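Molybdenum ABC transporter, periplasmic molybdenum-binding protein (Vibrio cholerae, PDB 4RXL) binds tungstate in a cleft between two lobes and probably delivers molybdate or tungstate to a ModB–ModC membrane importer as its periplasmic solute-binding component. Local coordinates at residues A[84-89]-A[167-172]; A[131-136]-A[189-194]; A[116-121]-A[147-152]; A[12-17]-A[227-232]. All coordinates share one frame; numbering follows the deposited sequence.

Contact 1. Residues A[84-89]-A[167-172]; sequences NSLVLI and LGIVYK. With WO4 (tungstate(VI)ion), chain B.
With CG anti to its own carbonyl carbon (chi1 -53°), Tyr-171 swings its ring off the end of strand 168-171, and the tip meets the oxyanion: OH donates to O2 of the tungstate at 2.6 Å. On strand 86-89, Leu-86 and Leu-88 set CG anti to the backbone N, which turns their branches back to Ile-169; CG of Leu-86 lies 3.7 Å from Ile-169 CG2. Ile-89 instead has CG1 in the crowded position between N and the carbonyl carbon, so its CD1 reaches across to Val-170 CG2 on the other face of the sheet, beside Val-87. The strands run antiparallel in one mixed sheet. Val-87 N bonds Val-170 O at 2.9 Å, almost straight and nearly along the C=O axis, and Ile-89 N reaches Gly-168 O at 2.8 Å. Past the paired strands, Lys-172 N donates to Ser-85 O at 3.0 Å from above the carbonyl plane. Asn-84 ND2 rests 3.3 Å from Tyr-171 CB, while bonding to Thr-173 and Tyr-197. A phenol donating so short a bond to a dianion is probably polarised toward it; it projects from a residue whose neighbours Val-170 and Lys-172 are bonded to the facing strand, its own N being taken by Asp-174.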
loop_
_atom_site.group_PDB
_atom_site.type_symbol
_atom_site.label_atom_id
_atom_site.label_comp_id
_atom_site.label_asym_id
_atom_site.label_seq_id
_atom_site.Cartn_x
_atom_site.Cartn_y
_atom_site.Cartn_z
ATOM N N ASN A 84 -5.992 -0.483 6.078
ATOM C CA ASN A 84 -6.197 -1.477 5.027
ATOM C C ASN A 84 -6.111 -2.854 5.647
ATOM O O ASN A 84 -5.865 -2.988 6.844
ATOM C CB ASN A 84 -5.169 -1.287 3.897
ATOM C CG ASN A 84 -5.736 -1.532 2.504
ATOM O OD1 ASN A 84 -6.657 -2.345 2.307
ATOM N ND2 ASN A 84 -5.134 -0.887 1.514
ATOM N N SER A 85 -6.349 -3.877 4.820
ATOM C CA SER A 85 -6.079 -5.245 5.195
ATOM C C SER A 85 -5.276 -5.880 4.084
ATOM O O SER A 85 -5.131 -5.335 2.979
ATOM C CB SER A 85 -7.355 -5.999 5.498
ATOM O OG SER A 85 -8.131 -6.144 4.341
ATOM N N LEU A 86 -4.738 -7.056 4.375
ATOM C CA LEU A 86 -3.835 -7.780 3.480
ATOM C C LEU A 86 -4.506 -9.075 2.991
ATOM O O LEU A 86 -5.149 -9.792 3.777
ATOM C CB LEU A 86 -2.558 -8.127 4.240
ATOM C CG LEU A 86 -1.275 -8.389 3.453
ATOM C CD1 LEU A 86 -0.723 -7.088 2.920
ATOM C CD2 LEU A 86 -0.257 -9.059 4.351
ATOM N N VAL A 87 -4.358 -9.339 1.691
ATOM C CA VAL A 87 -4.981 -10.485 1.062
ATOM C C VAL A 87 -4.033 -11.276 0.177
ATOM O O VAL A 87 -2.991 -10.793 -0.280
ATOM C CB VAL A 87 -6.223 -10.072 0.249
ATOM C CG1 VAL A 87 -7.256 -9.432 1.176
ATOM C CG2 VAL A 87 -5.868 -9.123 -0.881
ATOM N N LEU A 88 -4.432 -12.530 -0.007
ATOM C CA LEU A 88 -3.793 -13.443 -0.909
ATOM C C LEU A 88 -4.676 -13.493 -2.137
ATOM O O LEU A 88 -5.882 -13.792 -2.050
ATOM C CB LEU A 88 -3.688 -14.814 -0.266
ATOM C CG LEU A 88 -2.967 -15.904 -1.071
ATOM C CD1 LEU A 88 -1.500 -15.548 -1.300
ATOM C CD2 LEU A 88 -3.110 -17.195 -0.310
ATOM N N ILE A 89 -4.072 -13.226 -3.286
ATOM C CA ILE A 89 -4.775 -13.244 -4.570
ATOM C C ILE A 89 -4.209 -14.259 -5.558
ATOM O O ILE A 89 -3.068 -14.691 -5.444
ATOM C CB ILE A 89 -4.801 -11.847 -5.236
ATOM C CG1 ILE A 89 -3.399 -11.255 -5.417
ATOM C CG2 ILE A 89 -5.581 -10.844 -4.409
ATOM C CD1 ILE A 89 -3.351 -10.166 -6.459
ATOM N N LEU A 167 -0.014 -16.858 -7.282
ATOM C CA LEU A 167 -0.449 -16.228 -6.041
ATOM C C LEU A 167 0.359 -14.954 -5.829
ATOM O O LEU A 167 1.530 -14.862 -6.232
ATOM C CB LEU A 167 -0.244 -17.141 -4.835
ATOM C CG LEU A 167 -1.049 -18.435 -4.793
ATOM C CD1 LEU A 167 -0.527 -19.341 -3.683
ATOM C CD2 LEU A 167 -2.540 -18.156 -4.625
ATOM N N GLY A 168 -0.259 -13.980 -5.178
ATOM C CA GLY A 168 0.434 -12.806 -4.728
ATOM C C GLY A 168 -0.188 -12.271 -3.467
ATOM O O GLY A 168 -1.315 -12.637 -3.104
ATOM N N ILE A 169 0.555 -11.402 -2.798
ATOM C CA ILE A 169 0.088 -10.768 -1.575
ATOM C C ILE A 169 0.012 -9.255 -1.795
ATOM O O ILE A 169 1.001 -8.600 -2.027
ATOM C CB ILE A 169 0.949 -11.136 -0.353
ATOM C CG1 ILE A 169 0.859 -12.632 -0.086
ATOM C CG2 ILE A 169 0.462 -10.363 0.875
ATOM C CD1 ILE A 169 1.895 -13.135 0.898
ATOM N N VAL A 170 -1.201 -8.718 -1.710
ATOM C CA VAL A 170 -1.465 -7.336 -1.952
ATOM C C VAL A 170 -2.441 -6.833 -0.888
ATOM O O VAL A 170 -2.865 -7.589 -0.000
ATOM C CB VAL A 170 -2.001 -7.065 -3.378
ATOM C CG1 VAL A 170 -1.005 -7.493 -4.442
ATOM C CG2 VAL A 170 -3.341 -7.741 -3.582
ATOM N N TYR A 171 -2.822 -5.559 -0.976
ATOM C CA TYR A 171 -3.886 -5.071 -0.119
ATOM C C TYR A 171 -5.258 -5.389 -0.671
ATOM O O TYR A 171 -5.450 -5.600 -1.872
ATOM C CB TYR A 171 -3.763 -3.578 0.119
ATOM C CG TYR A 171 -2.417 -3.139 0.621
ATOM C CD1 TYR A 171 -2.087 -3.322 1.951
ATOM C CD2 TYR A 171 -1.504 -2.482 -0.196
ATOM C CE1 TYR A 171 -0.849 -2.888 2.449
ATOM C CE2 TYR A 171 -0.290 -2.027 0.295
ATOM C CZ TYR A 171 0.016 -2.221 1.619
ATOM O OH TYR A 171 1.223 -1.871 2.117
ATOM N N LYS A 172 -6.233 -5.432 0.229
ATOM C CA LYS A 172 -7.640 -5.602 -0.100
ATOM C C LYS A 172 -8.060 -4.596 -1.160
ATOM O O LYS A 172 -8.738 -4.952 -2.120
ATOM C CB LYS A 172 -8.496 -5.457 1.164
ATOM C CG LYS A 172 -9.999 -5.399 0.954
ATOM C CD LYS A 172 -10.583 -6.728 0.559
ATOM C CE LYS A 172 -12.104 -6.675 0.628
ATOM N NZ LYS A 172 -12.601 -6.308 1.991
HETATM W W WO4 B . 3.080 0.252 -1.059
HETATM O O1 WO4 B . 3.743 -0.409 -2.839
HETATM O O2 WO4 B . 2.993 -1.161 0.417
HETATM O O3 WO4 B . 4.307 1.772 -0.415
HETATM O O4 WO4 B . 1.156 0.973 -1.263
#

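Contact 2. Residues A[131-136]-A[189-194]; sequences KQALQH and AQSHQP
The last turns of helix 125-137 present Gln-132, Ala-133 and His-136 to a turn whose residues 189-191 coil like a helix but lack its bonding pattern, and the CA atoms come closest at Ala-133 and Ser-191, where CA to CA is 4.6 Å. Gln-132 carries the polar link. Its chain is extended beyond CG, and OE1 accepts from Gln-193 N at 2.8 Å, in a bond bent little from straight (168°) although the donor stands above the amide plane. The same oxygen lies 3.3 Å from His-192 CB. One turn further on, His-136 holds CG anti to its backbone N (chi1 180°), laying its imidazole along the turn: Ser-191 CA sits over one ring face, 3.8 Å from the centroid, as a CH-pi contact, and Gln-190 O lies over that face nearer the rim. Between them, Ala-133 CA gives a CH...O contact to Ser-191 O at 3.2 Å. Ser-191 OG is held by Ser-188 O, and His-192 ND1 donates to Gln-193 O at 2.8 Å, so the turn is braced from within. The contact joins a helix to the connection between strands 181-186 and 195-201, at the edge of one lobe of the two-lobed periplasmic binding-protein fold.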
loop_
_atom_site.group_PDB
_atom_site.type_symbol
_atom_site.label_atom_id
_atom_site.label_comp_id
_atom_site.label_asym_id
_atom_site.label_seq_id
_atom_site.Cartn_x
_atom_site.Cartn_y
_atom_site.Cartn_z
ATOM N N LYS A 131 5.772 -10.444 4.678
ATOM C CA LYS A 131 6.749 -11.243 5.386
ATOM C C LYS A 131 6.278 -11.555 6.796
ATOM O O LYS A 131 6.387 -12.707 7.236
ATOM C CB LYS A 131 8.085 -10.516 5.425
ATOM C CG LYS A 131 9.169 -11.351 6.073
ATOM C CD LYS A 131 10.516 -10.660 6.045
ATOM C CE LYS A 131 11.481 -11.387 6.942
ATOM N NZ LYS A 131 12.838 -10.802 6.844
ATOM N N GLN A 132 5.743 -10.545 7.487
ATOM C CA GLN A 132 5.147 -10.753 8.832
ATOM C C GLN A 132 4.097 -11.862 8.810
ATOM O O GLN A 132 4.119 -12.763 9.656
ATOM C CB GLN A 132 4.544 -9.466 9.373
ATOM C CG GLN A 132 5.541 -8.378 9.764
ATOM C CD GLN A 132 4.908 -7.011 10.077
ATOM O OE1 GLN A 132 3.701 -6.810 9.997
ATOM N NE2 GLN A 132 5.745 -6.052 10.407
ATOM N N ALA A 133 3.165 -11.771 7.863
ATOM C CA ALA A 133 2.083 -12.750 7.768
ATOM C C ALA A 133 2.580 -14.164 7.466
ATOM O O ALA A 133 2.060 -15.122 8.018
ATOM C CB ALA A 133 1.066 -12.320 6.727
ATOM N N LEU A 134 3.584 -14.297 6.605
ATOM C CA LEU A 134 4.147 -15.599 6.305
ATOM C C LEU A 134 4.954 -16.163 7.468
ATOM O O LEU A 134 4.901 -17.371 7.722
ATOM C CB LEU A 134 5.015 -15.526 5.052
ATOM C CG LEU A 134 4.235 -15.215 3.781
ATOM C CD1 LEU A 134 5.194 -14.951 2.632
ATOM C CD2 LEU A 134 3.243 -16.307 3.435
ATOM N N GLN A 135 5.684 -15.300 8.175
ATOM C CA GLN A 135 6.326 -15.687 9.429
ATOM C C GLN A 135 5.290 -16.192 10.449
ATOM O O GLN A 135 5.456 -17.248 11.055
ATOM C CB GLN A 135 7.126 -14.518 10.020
ATOM C CG GLN A 135 8.450 -14.244 9.325
ATOM C CD GLN A 135 9.128 -12.981 9.820
ATOM O OE1 GLN A 135 8.483 -12.010 10.195
ATOM N NE2 GLN A 135 10.459 -12.994 9.812
ATOM N N HIS A 136 4.206 -15.436 10.611
ATOM C CA HIS A 136 3.138 -15.823 11.522
ATOM C C HIS A 136 2.517 -17.163 11.161
ATOM O O HIS A 136 2.191 -17.931 12.063
ATOM C CB HIS A 136 2.060 -14.747 11.565
ATOM C CG HIS A 136 0.919 -15.068 12.475
ATOM N ND1 HIS A 136 -0.278 -15.572 12.014
ATOM C CD2 HIS A 136 0.773 -14.915 13.810
ATOM C CE1 HIS A 136 -1.095 -15.765 13.035
ATOM N NE2 HIS A 136 -0.491 -15.342 14.130
ATOM N N ALA A 189 -5.851 -10.416 11.429
ATOM C CA ALA A 189 -5.337 -9.231 12.106
ATOM C C ALA A 189 -4.107 -9.520 12.980
ATOM O O ALA A 189 -3.259 -8.669 13.174
ATOM C CB ALA A 189 -6.445 -8.620 12.962
ATOM N N GLN A 190 -4.017 -10.745 13.476
ATOM C CA GLN A 190 -2.909 -11.175 14.323
ATOM C C GLN A 190 -1.627 -11.417 13.538
ATOM O O GLN A 190 -0.540 -11.484 14.116
ATOM C CB GLN A 190 -3.306 -12.465 15.047
ATOM C CG GLN A 190 -4.317 -12.259 16.157
ATOM C CD GLN A 190 -5.706 -11.963 15.635
ATOM O OE1 GLN A 190 -6.122 -12.513 14.622
ATOM N NE2 GLN A 190 -6.425 -11.092 16.322
ATOM N N SER A 191 -1.754 -11.554 12.227
ATOM C CA SER A 191 -0.621 -12.004 11.387
ATOM C C SER A 191 0.392 -10.948 10.981
ATOM O O SER A 191 1.491 -11.278 10.524
ATOM C CB SER A 191 -1.152 -12.728 10.165
ATOM O OG SER A 191 -1.617 -11.815 9.230
ATOM N N HIS A 192 0.045 -9.679 11.125
ATOM C CA HIS A 192 0.948 -8.580 10.759
ATOM C C HIS A 192 0.576 -7.329 11.554
ATOM O O HIS A 192 -0.493 -7.282 12.162
ATOM C CB HIS A 192 0.902 -8.296 9.241
ATOM C CG HIS A 192 -0.475 -8.002 8.721
ATOM N ND1 HIS A 192 -1.065 -6.762 8.850
ATOM C CD2 HIS A 192 -1.410 -8.803 8.153
ATOM C CE1 HIS A 192 -2.283 -6.797 8.343
ATOM N NE2 HIS A 192 -2.516 -8.020 7.901
ATOM N N GLN A 193 1.435 -6.325 11.522
ATOM C CA GLN A 193 1.116 -5.065 12.128
ATOM C C GLN A 193 -0.072 -4.429 11.423
ATOM O O GLN A 193 -0.216 -4.514 10.230
ATOM C CB GLN A 193 2.313 -4.131 12.055
ATOM C CG GLN A 193 3.374 -4.400 13.114
ATOM C CD GLN A 193 2.906 -4.073 14.524
ATOM O OE1 GLN A 193 2.694 -4.954 15.347
ATOM N NE2 GLN A 193 2.704 -2.803 14.783
ATOM N N PRO A 194 -0.934 -3.788 12.184
ATOM C CA PRO A 194 -2.062 -3.087 11.569
ATOM C C PRO A 194 -1.608 -2.132 10.464
ATOM O O PRO A 194 -0.692 -1.338 10.655
ATOM C CB PRO A 194 -2.694 -2.336 12.739
ATOM C CG PRO A 194 -2.281 -3.083 13.962
ATOM C CD PRO A 194 -0.940 -3.679 13.655
#

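Contact 3. Residues A[116-121]-A[147-152]; sequences LAVAQV and LAQTNN. With WO4 (tungstate(VI)ion), chain B.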
loop_
_atom_site.group_PDB
_atom_site.type_symbol
_atom_site.label_atom_id
_atom_site.label_comp_id
_atom_site.label_asym_id
_atom_site.label_seq_id
_atom_site.Cartn_x
_atom_site.Cartn_y
_atom_site.Cartn_z
ATOM N N LEU A 116 5.779 -16.513 -5.774
ATOM C CA LEU A 116 4.788 -15.700 -5.073
ATOM C C LEU A 116 5.087 -14.219 -5.282
ATOM O O LEU A 116 6.179 -13.745 -4.930
ATOM C CB LEU A 116 4.824 -16.013 -3.570
ATOM C CG LEU A 116 3.878 -15.296 -2.615
ATOM C CD1 LEU A 116 2.412 -15.583 -2.893
ATOM C CD2 LEU A 116 4.237 -15.706 -1.185
ATOM N N ALA A 117 4.128 -13.488 -5.841
ATOM C CA ALA A 117 4.313 -12.058 -6.093
ATOM C C ALA A 117 4.150 -11.270 -4.809
ATOM O O ALA A 117 3.100 -11.326 -4.154
ATOM C CB ALA A 117 3.338 -11.558 -7.142
ATOM N N VAL A 118 5.186 -10.529 -4.446
ATOM C CA VAL A 118 5.142 -9.648 -3.284
ATOM C C VAL A 118 5.973 -8.409 -3.560
ATOM O O VAL A 118 6.853 -8.448 -4.435
ATOM C CB VAL A 118 5.714 -10.309 -2.012
ATOM C CG1 VAL A 118 4.908 -11.545 -1.627
ATOM C CG2 VAL A 118 7.198 -10.644 -2.177
ATOM N N ALA A 119 5.685 -7.318 -2.842
ATOM C CA ALA A 119 6.578 -6.151 -2.895
ATOM C C ALA A 119 7.838 -6.453 -2.073
ATOM O O ALA A 119 7.839 -7.373 -1.253
ATOM C CB ALA A 119 5.906 -4.886 -2.426
ATOM N N GLN A 120 8.925 -5.733 -2.352
ATOM C CA GLN A 120 10.223 -5.983 -1.715
ATOM C C GLN A 120 10.028 -6.071 -0.195
ATOM O O GLN A 120 9.581 -5.138 0.431
ATOM C CB GLN A 120 11.239 -4.879 -2.072
ATOM C CG GLN A 120 12.704 -5.331 -2.087
ATOM C CD GLN A 120 13.259 -5.583 -0.697
ATOM O OE1 GLN A 120 13.127 -4.732 0.193
ATOM N NE2 GLN A 120 13.875 -6.758 -0.494
ATOM N N VAL A 121 10.417 -7.208 0.370
ATOM C CA VAL A 121 10.017 -7.572 1.736
ATOM C C VAL A 121 10.765 -6.860 2.850
ATOM O O VAL A 121 10.324 -6.892 4.001
ATOM C CB VAL A 121 10.097 -9.097 1.978
ATOM C CG1 VAL A 121 9.191 -9.863 1.027
ATOM C CG2 VAL A 121 11.527 -9.601 1.856
ATOM N N LEU A 147 9.973 -16.143 -3.931
ATOM C CA LEU A 147 9.330 -14.846 -4.132
ATOM C C LEU A 147 9.716 -14.213 -5.469
ATOM O O LEU A 147 10.853 -14.332 -5.917
ATOM C CB LEU A 147 9.740 -13.863 -3.024
ATOM C CG LEU A 147 9.622 -14.350 -1.583
ATOM C CD1 LEU A 147 10.236 -13.329 -0.643
ATOM C CD2 LEU A 147 8.168 -14.616 -1.221
ATOM N N ALA A 148 8.761 -13.500 -6.069
ATOM C CA ALA A 148 9.039 -12.533 -7.114
ATOM C C ALA A 148 8.802 -11.167 -6.497
ATOM O O ALA A 148 7.657 -10.752 -6.301
ATOM C CB ALA A 148 8.147 -12.764 -8.324
ATOM N N GLN A 149 9.889 -10.500 -6.115
ATOM C CA GLN A 149 9.773 -9.254 -5.356
ATOM C C GLN A 149 9.768 -8.074 -6.312
ATOM O O GLN A 149 10.586 -7.992 -7.212
ATOM C CB GLN A 149 10.909 -9.092 -4.350
ATOM C CG GLN A 149 10.973 -10.193 -3.304
ATOM C CD GLN A 149 12.006 -9.912 -2.216
ATOM O OE1 GLN A 149 11.913 -8.912 -1.479
ATOM N NE2 GLN A 149 12.991 -10.796 -2.106
ATOM N N THR A 150 8.817 -7.168 -6.094
ATOM C CA THR A 150 8.620 -6.015 -6.954
ATOM C C THR A 150 8.846 -4.716 -6.190
ATOM O O THR A 150 8.835 -4.684 -4.948
ATOM C CB THR A 150 7.186 -6.013 -7.512
ATOM O OG1 THR A 150 6.266 -5.858 -6.424
ATOM C CG2 THR A 150 6.913 -7.287 -8.250
ATOM N N ASN A 151 9.051 -3.618 -6.931
ATOM C CA ASN A 151 9.313 -2.318 -6.283
ATOM C C ASN A 151 8.122 -1.671 -5.567
ATOM O O ASN A 151 8.299 -0.739 -4.756
ATOM C CB ASN A 151 9.835 -1.299 -7.304
ATOM C CG ASN A 151 11.171 -1.667 -7.862
ATOM O OD1 ASN A 151 11.757 -2.670 -7.487
ATOM N ND2 ASN A 151 11.649 -0.870 -8.796
ATOM N N ASN A 152 6.900 -2.116 -5.872
ATOM C CA ASN A 152 5.718 -1.643 -5.173
ATOM C C ASN A 152 4.599 -2.644 -5.316
ATOM O O ASN A 152 4.709 -3.578 -6.127
ATOM C CB ASN A 152 5.316 -0.230 -5.635
ATOM C CG ASN A 152 4.818 -0.182 -7.050
ATOM O OD1 ASN A 152 3.816 -0.841 -7.392
ATOM N ND2 ASN A 152 5.434 0.634 -7.863
HETATM W W WO4 B . 3.080 0.252 -1.059
HETATM O O1 WO4 B . 3.743 -0.409 -2.839
HETATM O O2 WO4 B . 2.993 -1.161 0.417
HETATM O O3 WO4 B . 4.307 1.772 -0.415
HETATM O O4 WO4 B . 1.156 0.973 -1.263
#
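Two amides form the flat groups here, those of Gln-120 and Gln-149, their planes 30° apart and their chains crossing obliquely. NE2 of Gln-120 approaches OE1 of Gln-149 to 3.1 Å, and in the plane of the Gln-149 carbonyl that oxygen accepts from Val-121 N at 2.9 Å, nearly straight at 168°. CG2 of Val-121 packs against the same OE1. The extended chain of Gln-149, with CG anti to its carbonyl carbon, lies alongside Val-118, so the carboxamide is carried over the end of the neighbouring strand; Gln-120 bends at chi2 (-72°) and turns its own OE1 to Asp-122 N. Beneath these amides strands 116-119 and 147-150 run parallel. Ala-148 N donates to Leu-116 O, and Val-118 N to Ala-148 O; the ladder then continues through Thr-150 N to Val-118 O and Gln-120 N to Thr-150 O, the last at 2.8 Å. Helices 125-137 and 140-143 fill the connection between the two strands, a beta-alpha-beta crossover within one lobe of the periplasmic binding-protein fold. On one face Leu-147 CD2 meets Leu-116 CD2 at 4.1 Å, side by side, while its CD1 reaches Val-121 CG1 tip to tip. At the end of the strand, Thr-150 OG1 donates to Asn-152 O at 2.8 Å, across the bend that leads to helix 153-161. Asn-152 is the N-cap of this helix, OD1 accepting from Leu-155 N, and its CB comes within 3.2 Å of tungstate O1, while the next residue, Val-153, bonds the anion through its backbone N.

Contact 4. Residues A[12-17]-A[227-232]; sequences SSMTNA and FGFESV. With WO4 (tungstate(VI)ion), chain B.
Phe-229 presents one ring face to the thioether end of Met-14: the methyl CE lies over the face, toward the rim and 3.7 Å from CE2, a CH-pi contact, while SD stands obliquely 4.5 Å from the ring centroid in a Met-aromatic contact. Bending at chi2 (-80°) is what brings the methionine tip there. The carbonyl O of Ser-13 meets the same ring in its plane, 3.6 Å from CZ, and Ala-17 CB approaches CE1. Phe-227 takes the next place along helix 15-28, with Ala-17 CA poised over the centre of its ring and Asn-16 CB 3.7 Å from CE2. The two phenylalanines flank Gly-228, whose positive phi closes helix 218-226 in a Schellman motif, so that the chain turns and both rings point toward the 3-10 turn and the first turn of helix 15-28. In this binding-protein fold the 3-10 turn leading into that helix is part of the anion site. Ser-13 grips tungstate O4 twice, from N at 2.8 Å and from OG at a very short 2.5 Å; the crowded chi1 (55°) brings the hydroxyl beside its own N-H, and Tyr-197 OH bonds the same OG. One residue earlier, Ser-12 O accepts both the backbone N and OG1 of Thr-15, with OG1 on a lone pair at 2.7 Å.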
loop_
_atom_site.group_PDB
_atom_site.type_symbol
_atom_site.label_atom_id
_atom_site.label_comp_id
_atom_site.label_asym_id
_atom_site.label_seq_id
_atom_site.Cartn_x
_atom_site.Cartn_y
_atom_site.Cartn_z
ATOM N N SER A 12 1.990 3.479 -3.705
ATOM C CA SER A 12 1.300 2.969 -4.846
ATOM C C SER A 12 -0.110 2.472 -4.560
ATOM O O SER A 12 -0.980 2.613 -5.410
ATOM C CB SER A 12 2.091 1.849 -5.484
ATOM O OG SER A 12 3.345 2.354 -5.954
ATOM N N SER A 13 -0.369 1.889 -3.388
ATOM C CA SER A 13 -1.712 1.393 -3.102
ATOM C C SER A 13 -2.727 2.551 -3.011
ATOM O O SER A 13 -3.926 2.311 -3.012
ATOM C CB SER A 13 -1.751 0.561 -1.790
ATOM O OG SER A 13 -1.236 1.290 -0.691
ATOM N N MET A 14 -2.238 3.780 -2.856
ATOM C CA MET A 14 -3.094 4.976 -2.827
ATOM C C MET A 14 -3.412 5.602 -4.198
ATOM O O MET A 14 -4.171 6.603 -4.284
ATOM C CB MET A 14 -2.470 6.022 -1.886
ATOM C CG MET A 14 -2.890 5.833 -0.422
ATOM S SD MET A 14 -4.576 6.505 -0.028
ATOM C CE MET A 14 -4.801 5.946 1.676
ATOM N N THR A 15 -2.927 4.974 -5.269
ATOM C CA THR A 15 -2.969 5.562 -6.603
ATOM C C THR A 15 -4.387 6.008 -6.954
ATOM O O THR A 15 -4.621 7.177 -7.271
ATOM C CB THR A 15 -2.468 4.589 -7.668
ATOM O OG1 THR A 15 -1.081 4.353 -7.447
ATOM C CG2 THR A 15 -2.663 5.142 -9.061
ATOM N N ASN A 16 -5.335 5.082 -6.897
ATOM C CA ASN A 16 -6.658 5.373 -7.383
ATOM C C ASN A 16 -7.417 6.313 -6.493
ATOM O O ASN A 16 -8.046 7.228 -6.982
ATOM C CB ASN A 16 -7.465 4.112 -7.667
ATOM C CG ASN A 16 -6.765 3.241 -8.670
ATOM O OD1 ASN A 16 -5.851 2.510 -8.327
ATOM N ND2 ASN A 16 -7.166 3.340 -9.906
ATOM N N ALA A 17 -7.308 6.130 -5.190
ATOM C CA ALA A 17 -7.999 6.967 -4.233
ATOM C C ALA A 17 -7.485 8.392 -4.287
ATOM O O ALA A 17 -8.306 9.311 -4.255
ATOM C CB ALA A 17 -7.841 6.402 -2.813
ATOM N N PHE A 227 -13.345 3.341 -2.188
ATOM C CA PHE A 227 -12.217 2.611 -2.781
ATOM C C PHE A 227 -11.780 1.439 -1.904
ATOM O O PHE A 227 -10.828 0.740 -2.220
ATOM C CB PHE A 227 -11.062 3.568 -3.074
ATOM C CG PHE A 227 -11.265 4.398 -4.325
ATOM C CD1 PHE A 227 -11.983 5.573 -4.300
ATOM C CD2 PHE A 227 -10.773 3.969 -5.554
ATOM C CE1 PHE A 227 -12.220 6.309 -5.454
ATOM C CE2 PHE A 227 -10.958 4.728 -6.693
ATOM C CZ PHE A 227 -11.698 5.881 -6.662
ATOM N N GLY A 228 -12.494 1.212 -0.809
ATOM C CA GLY A 228 -12.298 0.027 -0.003
ATOM C C GLY A 228 -11.408 0.201 1.204
ATOM O O GLY A 228 -11.168 -0.780 1.918
ATOM N N PHE A 229 -10.927 1.416 1.465
ATOM C CA PHE A 229 -10.104 1.643 2.636
ATOM C C PHE A 229 -10.956 1.590 3.894
ATOM O O PHE A 229 -12.147 1.888 3.869
ATOM C CB PHE A 229 -9.352 2.969 2.544
ATOM C CG PHE A 229 -8.258 2.939 1.530
ATOM C CD1 PHE A 229 -8.546 3.253 0.221
ATOM C CD2 PHE A 229 -6.973 2.583 1.857
ATOM C CE1 PHE A 229 -7.568 3.203 -0.749
ATOM C CE2 PHE A 229 -5.999 2.524 0.896
ATOM C CZ PHE A 229 -6.302 2.836 -0.410
ATOM N N GLU A 230 -10.310 1.266 4.997
ATOM C CA GLU A 230 -10.945 1.247 6.310
ATOM C C GLU A 230 -10.738 2.568 7.011
ATOM O O GLU A 230 -9.715 3.223 6.815
ATOM C CB GLU A 230 -10.345 0.166 7.214
ATOM C CG GLU A 230 -10.515 -1.279 6.789
ATOM C CD GLU A 230 -9.736 -2.222 7.697
ATOM O OE1 GLU A 230 -9.290 -1.789 8.789
ATOM O OE2 GLU A 230 -9.560 -3.397 7.320
ATOM N N SER A 231 -11.697 2.939 7.849
ATOM C CA SER A 231 -11.552 4.106 8.723
ATOM C C SER A 231 -10.552 3.881 9.856
ATOM O O SER A 231 -10.201 2.744 10.196
ATOM C CB SER A 231 -12.908 4.478 9.325
ATOM O OG SER A 231 -12.864 5.787 9.849
ATOM N N VAL A 232 -10.068 4.973 10.426
ATOM C CA VAL A 232 -9.285 4.890 11.656
ATOM C C VAL A 232 -9.963 5.734 12.735
ATOM O O VAL A 232 -10.475 6.821 12.445
ATOM C CB VAL A 232 -7.832 5.309 11.442
ATOM C CG1 VAL A 232 -7.149 4.355 10.456
ATOM C CG2 VAL A 232 -7.725 6.742 10.932
HETATM W W WO4 B . 3.080 0.252 -1.059
HETATM O O1 WO4 B . 3.743 -0.409 -2.839
HETATM O O2 WO4 B . 2.993 -1.161 0.417
HETATM O O3 WO4 B . 4.307 1.772 -0.415
HETATM O O4 WO4 B . 1.156 0.973 -1.263
#

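Contacts 1 and 4 are buried; contact 3 is partly so, and contact 2 lies further out, with several exposed residues. Contacts 1 and 3 share one lobe and are joined directly, since Ala-117 probably bonds Leu-167 O through its N and Ile-169 N through its O. Their chemistry is beta ladder, antiparallel in one and parallel in the other. Contact 2 adds the outer flank of the same lobe, where Leu-134 touches both Ile-169 and Leu-116, but relies on one hydrogen bond to a side-chain amide and a histidine face. Contact 4, across the cleft, relies on aromatic packing. Contacts 1, 3 and 4 converge on tungstate; the His-192 side chain of contact 2 is about 11 Å from it.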